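Local coordinates for protein putative branched-chain amino acid aminotransferase IlvE (Streptococcus mutans, PDB 4DQN) that probably transfers the amino group of isoleucine, leucine or valine to 2-oxoglutarate with the help of pyridoxal 5'-phosphate, as a class-IV aminotransferase, at residues 21-26 / 112-117; 127-132 / 152-157; 9-14 / 118-123. All coordinates share one frame; numbering follows the deposited sequence.

Interaction 1 (21-26 / 112-117); sequences LPFRYI and RANEEY
Asn-114 and Tyr-117 both carry CG anti to their own carbonyl carbon (chi1 -63° and -68°), and from there the amide reaches Phe-23 and the phenol ring reaches Leu-21. The site is the C-terminal end of helix 100-113, where Asn-114 leaves helical geometry, set against the loop that leads into strand 24-30 of the antiparallel sheet. The Asn-114 amide spans the backbone of Phe-23 with two bonds: ND2 donates to Phe-23 O at 2.9 Å, with that oxygen close to the amide plane, while OD1 accepts a weak bond from Phe-23 N at 3.3 Å. ND2 also donates to Val-110 O in the helix, so the amide is tied to both elements and its rotation is fixed. Next to it, Phe-23 CB rests on Ala-113 CB at 3.9 Å. The Leu-21 and Tyr-117 side chains run past one another, pointing opposite ways; Leu-21 CG lies over one ring face, 3.9 Å from the centroid and shifted toward the rim, a CH-pi contact, with CD2 against Tyr-117 CB. Pro-22 meets the same tyrosine tip to tip, its CD 3.5 Å from Tyr-117 CE1 and 3.3 Å from Asn-114 OD1.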
# COMPACT_ATOMS: atom_id res chain seq x y z
N LEU A 21 -8.61 13.09 -20.72
CA LEU A 21 -9.82 13.28 -21.52
C LEU A 21 -10.66 14.43 -20.96
O LEU A 21 -10.45 14.85 -19.82
CB LEU A 21 -10.62 11.97 -21.58
CG LEU A 21 -10.37 11.07 -22.81
CD1 LEU A 21 -8.90 10.85 -23.03
CD2 LEU A 21 -11.08 9.73 -22.68
N PRO A 22 -11.58 14.98 -21.76
CA PRO A 22 -12.34 16.15 -21.28
C PRO A 22 -13.12 15.97 -19.97
O PRO A 22 -13.13 16.91 -19.17
CB PRO A 22 -13.32 16.44 -22.43
CG PRO A 22 -12.63 15.92 -23.64
CD PRO A 22 -11.87 14.69 -23.18
N PHE A 23 -13.75 14.82 -19.73
CA PHE A 23 -14.61 14.67 -18.55
C PHE A 23 -14.27 13.44 -17.71
O PHE A 23 -13.94 12.39 -18.27
CB PHE A 23 -16.08 14.60 -18.97
CG PHE A 23 -16.55 15.82 -19.69
CD1 PHE A 23 -16.87 16.98 -18.99
CD2 PHE A 23 -16.64 15.83 -21.07
CE1 PHE A 23 -17.28 18.12 -19.65
CE2 PHE A 23 -17.05 16.97 -21.75
CZ PHE A 23 -17.37 18.11 -21.04
N ARG A 24 -14.34 13.57 -16.38
CA ARG A 24 -14.33 12.41 -15.48
C ARG A 24 -15.51 12.55 -14.57
O ARG A 24 -15.99 13.67 -14.33
CB ARG A 24 -13.15 12.38 -14.51
CG ARG A 24 -11.81 12.59 -15.04
CD ARG A 24 -11.29 13.95 -14.65
NE ARG A 24 -11.51 14.82 -15.77
CZ ARG A 24 -10.84 14.73 -16.90
NH1 ARG A 24 -9.87 13.82 -17.07
NH2 ARG A 24 -11.14 15.58 -17.86
N TYR A 25 -15.94 11.43 -14.01
CA TYR A 25 -16.94 11.42 -12.94
C TYR A 25 -16.24 11.55 -11.58
O TYR A 25 -15.16 11.00 -11.37
CB TYR A 25 -17.70 10.10 -13.00
CG TYR A 25 -18.66 9.81 -11.87
CD1 TYR A 25 -18.21 9.30 -10.65
CD2 TYR A 25 -20.02 9.98 -12.04
CE1 TYR A 25 -19.10 9.01 -9.62
CE2 TYR A 25 -20.92 9.69 -11.03
CZ TYR A 25 -20.46 9.20 -9.83
OH TYR A 25 -21.36 8.90 -8.83
N ILE A 26 -16.87 12.28 -10.66
CA ILE A 26 -16.36 12.37 -9.30
C ILE A 26 -17.52 12.48 -8.31
O ILE A 26 -18.52 13.15 -8.58
CB ILE A 26 -15.36 13.56 -9.13
CG1 ILE A 26 -14.62 13.46 -7.80
CG2 ILE A 26 -16.09 14.92 -9.23
CD1 ILE A 26 -13.39 14.39 -7.70
N ARG A 112 -20.21 7.85 -22.15
CA ARG A 112 -21.04 8.77 -22.92
C ARG A 112 -20.40 10.16 -23.06
O ARG A 112 -20.38 10.72 -24.16
CB ARG A 112 -22.46 8.88 -22.35
CG ARG A 112 -23.27 7.58 -22.43
CD ARG A 112 -24.76 7.79 -22.17
NE ARG A 112 -24.98 8.62 -20.99
CZ ARG A 112 -25.41 8.15 -19.82
NH1 ARG A 112 -25.66 6.86 -19.68
NH2 ARG A 112 -25.58 8.98 -18.79
N ALA A 113 -19.83 10.69 -21.97
CA ALA A 113 -19.30 12.06 -22.01
C ALA A 113 -18.05 12.14 -22.89
O ALA A 113 -17.70 13.22 -23.38
CB ALA A 113 -19.00 12.57 -20.60
N ASN A 114 -17.38 11.01 -23.07
CA ASN A 114 -16.15 10.94 -23.85
C ASN A 114 -16.28 9.96 -25.02
O ASN A 114 -15.29 9.35 -25.44
CB ASN A 114 -14.98 10.46 -22.96
CG ASN A 114 -14.68 11.43 -21.83
OD1 ASN A 114 -14.09 12.48 -22.05
ND2 ASN A 114 -15.05 11.06 -20.61
N GLU A 115 -17.49 9.81 -25.56
CA GLU A 115 -17.74 8.72 -26.52
C GLU A 115 -16.91 8.82 -27.79
O GLU A 115 -16.62 7.81 -28.44
CB GLU A 115 -19.24 8.60 -26.86
CG GLU A 115 -19.58 7.21 -27.45
CD GLU A 115 -21.07 6.87 -27.44
OE1 GLU A 115 -21.73 6.98 -26.37
OE2 GLU A 115 -21.59 6.46 -28.51
N GLU A 116 -16.50 10.03 -28.13
CA GLU A 116 -15.72 10.21 -29.34
C GLU A 116 -14.30 9.66 -29.15
O GLU A 116 -13.54 9.52 -30.11
CB GLU A 116 -15.74 11.68 -29.79
CG GLU A 116 -14.97 12.65 -28.87
CD GLU A 116 -15.70 13.04 -27.57
OE1 GLU A 116 -16.75 12.43 -27.22
OE2 GLU A 116 -15.21 13.96 -26.88
N TYR A 117 -13.94 9.31 -27.91
CA TYR A 117 -12.63 8.70 -27.66
C TYR A 117 -12.68 7.17 -27.61
O TYR A 117 -11.64 6.51 -27.50
CB TYR A 117 -12.01 9.24 -26.36
CG TYR A 117 -11.61 10.69 -26.44
CD1 TYR A 117 -12.51 11.69 -26.12
CD2 TYR A 117 -10.33 11.05 -26.85
CE1 TYR A 117 -12.16 13.02 -26.21
CE2 TYR A 117 -9.96 12.38 -26.93
CZ TYR A 117 -10.89 13.35 -26.61
OH TYR A 117 -10.55 14.68 -26.68

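Interaction 2 (127-132 / 152-157); sequences LYLRPL and IFAMPV
Tyr-128 with Met-155 and Arg-130 with Phe-153 are the hydrogen-bonded pairs of an antiparallel beta hairpin formed by strands 126-136 and 147-157; the segment axes run at 150° to each other. Four backbone bonds join them. Arg-130 N to Phe-153 O is short and nearly straight (2.8 Å), whereas the return bond from Phe-153 N to Arg-130 O is longer, 3.3 Å. Tyr-128 N donates to Met-155 O at 2.8 Å. In return, Met-155 N donates to Tyr-128 O at 3.0 Å. CA-H...O contacts lie between them, the shortest from Ala-154 CA to Tyr-128 O.

Apolar contacts follow the two faces. On one, Leu-127 CD2 and Leu-129 CD1 both touch Ala-154 CB, and Pro-131 CB meets Ile-152 CG1 at 3.8 Å. On the other, Val-157 CG1 packs on Tyr-128 CB at 3.7 Å, and Met-155 CE comes to the edge of the Tyr-128 ring.

The aromatic contact is a CH-pi one. Phe-153 CG sits between its backbone N and carbonyl carbon (chi1 59°), the ring lies beside the Arg-130 chain, and Arg-130 CB lies over one face, 4.2 Å from the centroid and offset toward the rim, while Arg-130 CG meets the ring at CZ.

Among polar side-chain groups, Arg-130 NH1 gives Tyr-128 OH a weak bond, while NE donates to His-55 of the second subunit. The Tyr-128 side chain lies about 6 Å from that of Lys-188, the predicted cofactor-attachment lysine, which carries no cofactor in this structure. Strands 59-68 and 24-30 flank the hairpin, and helix 100-113 packs on the leucine, proline and alanine face through Ala-107, Phe-103 and Val-110.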
# COMPACT_ATOMS: atom_id res chain seq x y z
N LEU A 127 -11.90 1.97 -24.85
CA LEU A 127 -11.80 3.04 -23.88
C LEU A 127 -11.61 2.41 -22.51
O LEU A 127 -12.50 1.75 -21.99
CB LEU A 127 -13.07 3.92 -23.88
CG LEU A 127 -12.95 5.16 -22.98
CD1 LEU A 127 -12.00 6.17 -23.59
CD2 LEU A 127 -14.32 5.81 -22.71
N TYR A 128 -10.43 2.61 -21.92
CA TYR A 128 -10.16 2.04 -20.60
C TYR A 128 -10.66 2.98 -19.51
O TYR A 128 -10.36 4.17 -19.53
CB TYR A 128 -8.65 1.79 -20.44
CG TYR A 128 -8.27 1.20 -19.10
CD1 TYR A 128 -8.55 -0.14 -18.80
CD2 TYR A 128 -7.61 1.97 -18.15
CE1 TYR A 128 -8.19 -0.68 -17.57
CE2 TYR A 128 -7.24 1.43 -16.92
CZ TYR A 128 -7.53 0.11 -16.64
OH TYR A 128 -7.17 -0.41 -15.42
N LEU A 129 -11.43 2.43 -18.57
CA LEU A 129 -11.95 3.19 -17.45
C LEU A 129 -11.16 2.82 -16.21
O LEU A 129 -10.93 1.64 -15.95
CB LEU A 129 -13.42 2.83 -17.21
CG LEU A 129 -14.46 3.70 -17.92
CD1 LEU A 129 -14.18 3.78 -19.39
CD2 LEU A 129 -15.87 3.16 -17.71
N ARG A 130 -10.75 3.83 -15.45
CA ARG A 130 -10.06 3.65 -14.18
C ARG A 130 -10.86 4.30 -13.03
O ARG A 130 -10.70 5.50 -12.74
CB ARG A 130 -8.67 4.27 -14.25
CG ARG A 130 -7.89 4.20 -12.93
CD ARG A 130 -7.56 2.75 -12.59
NE ARG A 130 -6.17 2.69 -12.21
CZ ARG A 130 -5.25 1.94 -12.79
NH1 ARG A 130 -5.54 1.09 -13.78
NH2 ARG A 130 -4.03 2.03 -12.33
N PRO A 131 -11.74 3.51 -12.38
CA PRO A 131 -12.37 3.94 -11.13
C PRO A 131 -11.35 3.93 -10.01
O PRO A 131 -10.49 3.04 -9.96
CB PRO A 131 -13.47 2.88 -10.90
CG PRO A 131 -13.66 2.22 -12.25
CD PRO A 131 -12.30 2.24 -12.87
N LEU A 132 -11.42 4.91 -9.12
CA LEU A 132 -10.48 5.05 -8.03
C LEU A 132 -11.27 5.45 -6.80
O LEU A 132 -12.15 6.32 -6.89
CB LEU A 132 -9.45 6.14 -8.35
CG LEU A 132 -8.47 6.58 -7.26
CD1 LEU A 132 -7.40 5.53 -7.05
CD2 LEU A 132 -7.84 7.90 -7.62
N ILE A 152 -14.10 8.20 -11.63
CA ILE A 152 -13.75 7.38 -12.79
C ILE A 152 -13.27 8.27 -13.91
O ILE A 152 -14.02 9.13 -14.40
CB ILE A 152 -14.94 6.55 -13.32
CG1 ILE A 152 -15.61 5.73 -12.21
CG2 ILE A 152 -14.48 5.64 -14.46
CD1 ILE A 152 -16.77 4.82 -12.72
N PHE A 153 -12.02 8.07 -14.32
CA PHE A 153 -11.49 8.74 -15.51
C PHE A 153 -11.17 7.71 -16.59
O PHE A 153 -11.13 6.50 -16.32
CB PHE A 153 -10.29 9.65 -15.19
CG PHE A 153 -9.12 8.96 -14.55
CD1 PHE A 153 -9.04 8.83 -13.16
CD2 PHE A 153 -8.04 8.52 -15.32
CE1 PHE A 153 -7.95 8.23 -12.56
CE2 PHE A 153 -6.94 7.91 -14.73
CZ PHE A 153 -6.88 7.77 -13.34
N ALA A 154 -10.97 8.18 -17.82
CA ALA A 154 -10.88 7.28 -18.97
C ALA A 154 -9.77 7.66 -19.94
O ALA A 154 -9.31 8.80 -19.98
CB ALA A 154 -12.22 7.23 -19.71
N MET A 155 -9.34 6.68 -20.73
CA MET A 155 -8.31 6.91 -21.74
C MET A 155 -8.40 5.81 -22.78
O MET A 155 -8.66 4.65 -22.46
CB MET A 155 -6.91 6.92 -21.10
CG MET A 155 -6.50 5.59 -20.49
SD MET A 155 -5.89 5.77 -18.80
CE MET A 155 -7.41 6.18 -17.93
N PRO A 156 -8.19 6.18 -24.05
CA PRO A 156 -8.19 5.14 -25.08
C PRO A 156 -6.91 4.31 -24.99
O PRO A 156 -5.83 4.88 -24.78
CB PRO A 156 -8.24 5.95 -26.38
CG PRO A 156 -7.57 7.26 -26.03
CD PRO A 156 -7.99 7.53 -24.60
N VAL A 157 -7.02 2.98 -25.11
CA VAL A 157 -5.82 2.14 -25.07
C VAL A 157 -5.78 1.23 -26.29
O VAL A 157 -6.83 0.92 -26.85
CB VAL A 157 -5.72 1.31 -23.76
CG1 VAL A 157 -5.66 2.23 -22.54
CG2 VAL A 157 -6.89 0.33 -23.63

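Interaction 3 (9-14 / 118-123); sequences LDWKNL and VPPYGT
Trp-11 lays one face of its indole over two consecutive prolines. Pro-120 crosses the ring system at about a right angle and points CD almost straight at the five-membered ring, 3.3 Å from its centroid and 5° off the normal. Pro-119 crosses at a slant over the six-membered ring, on the same face: its CA makes a second CH-pi contact at 3.9 Å from that centroid, and Pro-119 CB lies 3.6 Å from Trp-11 CE3, with CG close behind. On the opposite face Leu-9 O, from the tryptophan's own segment, sits 3.1 Å above the plane near the rim.

Thr-123 adds its methyl group. With CG2 anti to the carbonyl carbon, the methyl sits 3.6 Å from Trp-11 CB. Thr-123 OG1 lies between the backbone N and the carbonyl carbon (chi1 47°) and donates to Pro-120 O at 2.9 Å; Thr-123 N also bonds that oxygen, and together the two bonds tie the turn of 120-123 back on itself. No hydrogen bond joins the two segments, which meet by CH-pi and apolar contacts alone.

Both segments are surface loops: 9-14 precedes strand 24-30, its Leu-9 and Leu-14 lying on Pro-156 of strand 147-157, while 118-123 links helix 100-113 to strand 126-136, with Arg-68 of strand 59-68 bonding Val-118 O and Pro-119 O.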
# COMPACT_ATOMS: atom_id res chain seq x y z
N LEU A 9 -7.19 9.95 -33.59
CA LEU A 9 -6.01 9.51 -32.86
C LEU A 9 -5.36 8.32 -33.56
O LEU A 9 -6.02 7.64 -34.36
CB LEU A 9 -6.40 9.14 -31.43
CG LEU A 9 -6.88 10.24 -30.48
CD1 LEU A 9 -7.27 9.67 -29.12
CD2 LEU A 9 -5.78 11.27 -30.34
N ASP A 10 -4.09 8.06 -33.27
CA ASP A 10 -3.38 6.92 -33.86
C ASP A 10 -3.84 5.62 -33.20
O ASP A 10 -3.07 4.96 -32.50
CB ASP A 10 -1.87 7.10 -33.69
CG ASP A 10 -1.06 6.16 -34.56
OD1 ASP A 10 -1.67 5.49 -35.43
OD2 ASP A 10 0.18 6.10 -34.38
N TRP A 11 -5.10 5.25 -33.45
CA TRP A 11 -5.80 4.18 -32.72
C TRP A 11 -5.04 2.88 -32.53
O TRP A 11 -4.98 2.33 -31.42
CB TRP A 11 -7.15 3.88 -33.37
CG TRP A 11 -8.04 5.07 -33.52
CD1 TRP A 11 -8.43 5.66 -34.68
CD2 TRP A 11 -8.67 5.82 -32.46
NE1 TRP A 11 -9.26 6.72 -34.42
CE2 TRP A 11 -9.43 6.84 -33.07
CE3 TRP A 11 -8.67 5.72 -31.06
CZ2 TRP A 11 -10.18 7.76 -32.32
CZ3 TRP A 11 -9.42 6.63 -30.32
CH2 TRP A 11 -10.16 7.63 -30.95
N LYS A 12 -4.46 2.37 -33.61
CA LYS A 12 -3.74 1.10 -33.54
C LYS A 12 -2.44 1.21 -32.73
O LYS A 12 -1.96 0.21 -32.19
CB LYS A 12 -3.48 0.55 -34.94
CG LYS A 12 -4.69 -0.17 -35.54
CD LYS A 12 -4.40 -0.65 -36.96
CE LYS A 12 -3.05 -1.35 -37.04
NZ LYS A 12 -2.64 -1.69 -38.44
N ASN A 13 -1.89 2.41 -32.62
CA ASN A 13 -0.60 2.57 -31.96
C ASN A 13 -0.65 3.26 -30.60
O ASN A 13 0.37 3.66 -30.05
CB ASN A 13 0.40 3.23 -32.90
CG ASN A 13 0.51 2.49 -34.22
OD1 ASN A 13 0.55 1.25 -34.24
ND2 ASN A 13 0.51 3.23 -35.33
N LEU A 14 -1.86 3.39 -30.06
CA LEU A 14 -1.99 3.70 -28.65
C LEU A 14 -1.36 2.50 -27.99
O LEU A 14 -1.40 1.39 -28.53
CB LEU A 14 -3.45 3.76 -28.23
CG LEU A 14 -4.26 4.85 -28.90
CD1 LEU A 14 -5.66 4.83 -28.39
CD2 LEU A 14 -3.61 6.21 -28.67
N VAL A 118 -13.88 6.61 -27.68
CA VAL A 118 -13.99 5.16 -27.81
C VAL A 118 -13.55 4.81 -29.24
O VAL A 118 -14.19 5.22 -30.20
CB VAL A 118 -15.44 4.67 -27.55
CG1 VAL A 118 -15.50 3.15 -27.59
CG2 VAL A 118 -15.93 5.18 -26.19
N PRO A 119 -12.42 4.08 -29.37
CA PRO A 119 -11.81 3.81 -30.68
C PRO A 119 -12.78 3.14 -31.66
O PRO A 119 -13.73 2.49 -31.22
CB PRO A 119 -10.67 2.86 -30.34
CG PRO A 119 -10.29 3.25 -28.91
CD PRO A 119 -11.64 3.49 -28.27
N PRO A 120 -12.54 3.32 -32.97
CA PRO A 120 -13.41 2.72 -33.99
C PRO A 120 -13.31 1.19 -33.99
O PRO A 120 -12.27 0.63 -33.68
CB PRO A 120 -12.83 3.26 -35.30
CG PRO A 120 -12.06 4.48 -34.93
CD PRO A 120 -11.51 4.18 -33.56
N TYR A 121 -14.41 0.53 -34.35
CA TYR A 121 -14.40 -0.88 -34.71
C TYR A 121 -13.68 -0.95 -36.08
O TYR A 121 -13.97 -0.11 -36.94
CB TYR A 121 -15.87 -1.31 -34.86
CG TYR A 121 -16.10 -2.77 -35.16
CD1 TYR A 121 -16.03 -3.24 -36.47
CD2 TYR A 121 -16.40 -3.67 -34.15
CE1 TYR A 121 -16.25 -4.58 -36.75
CE2 TYR A 121 -16.63 -5.01 -34.43
CZ TYR A 121 -16.55 -5.46 -35.73
OH TYR A 121 -16.77 -6.78 -36.01
N GLY A 122 -12.75 -1.87 -36.32
CA GLY A 122 -12.22 -2.83 -35.38
C GLY A 122 -10.70 -2.66 -35.29
O GLY A 122 -9.91 -3.30 -35.99
N THR A 123 -10.31 -1.74 -34.41
CA THR A 123 -8.91 -1.47 -34.11
C THR A 123 -8.43 -2.49 -33.10
O THR A 123 -7.23 -2.70 -32.95
CB THR A 123 -8.80 -0.10 -33.44
OG1 THR A 123 -9.79 -0.00 -32.40
CG2 THR A 123 -9.07 1.01 -34.43

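How the interactions relate
The three contacts lie on one side of the chain's centre, around the seven-stranded antiparallel sheet and helix 100-113. Centres of interactions 1 and 2 are about 9 Å apart, those of 1 and 3 about 16 Å, and those of 2 and 3 about 15 Å. Interactions 1 and 2 share the sheet, where strands 24-30 and 147-157 are neighbours and Tyr-25 O probably accepts a hydrogen bond from Ile-152 N. Along the chain, interaction 1 is nested within the loop closed by interaction 3, and interaction 2 follows both. Trp-11 touches Tyr-117, and Val-118 CG2 touches Leu-127 CB, so interaction 3 borders both the turn that follows helix 100-113 and the hairpin.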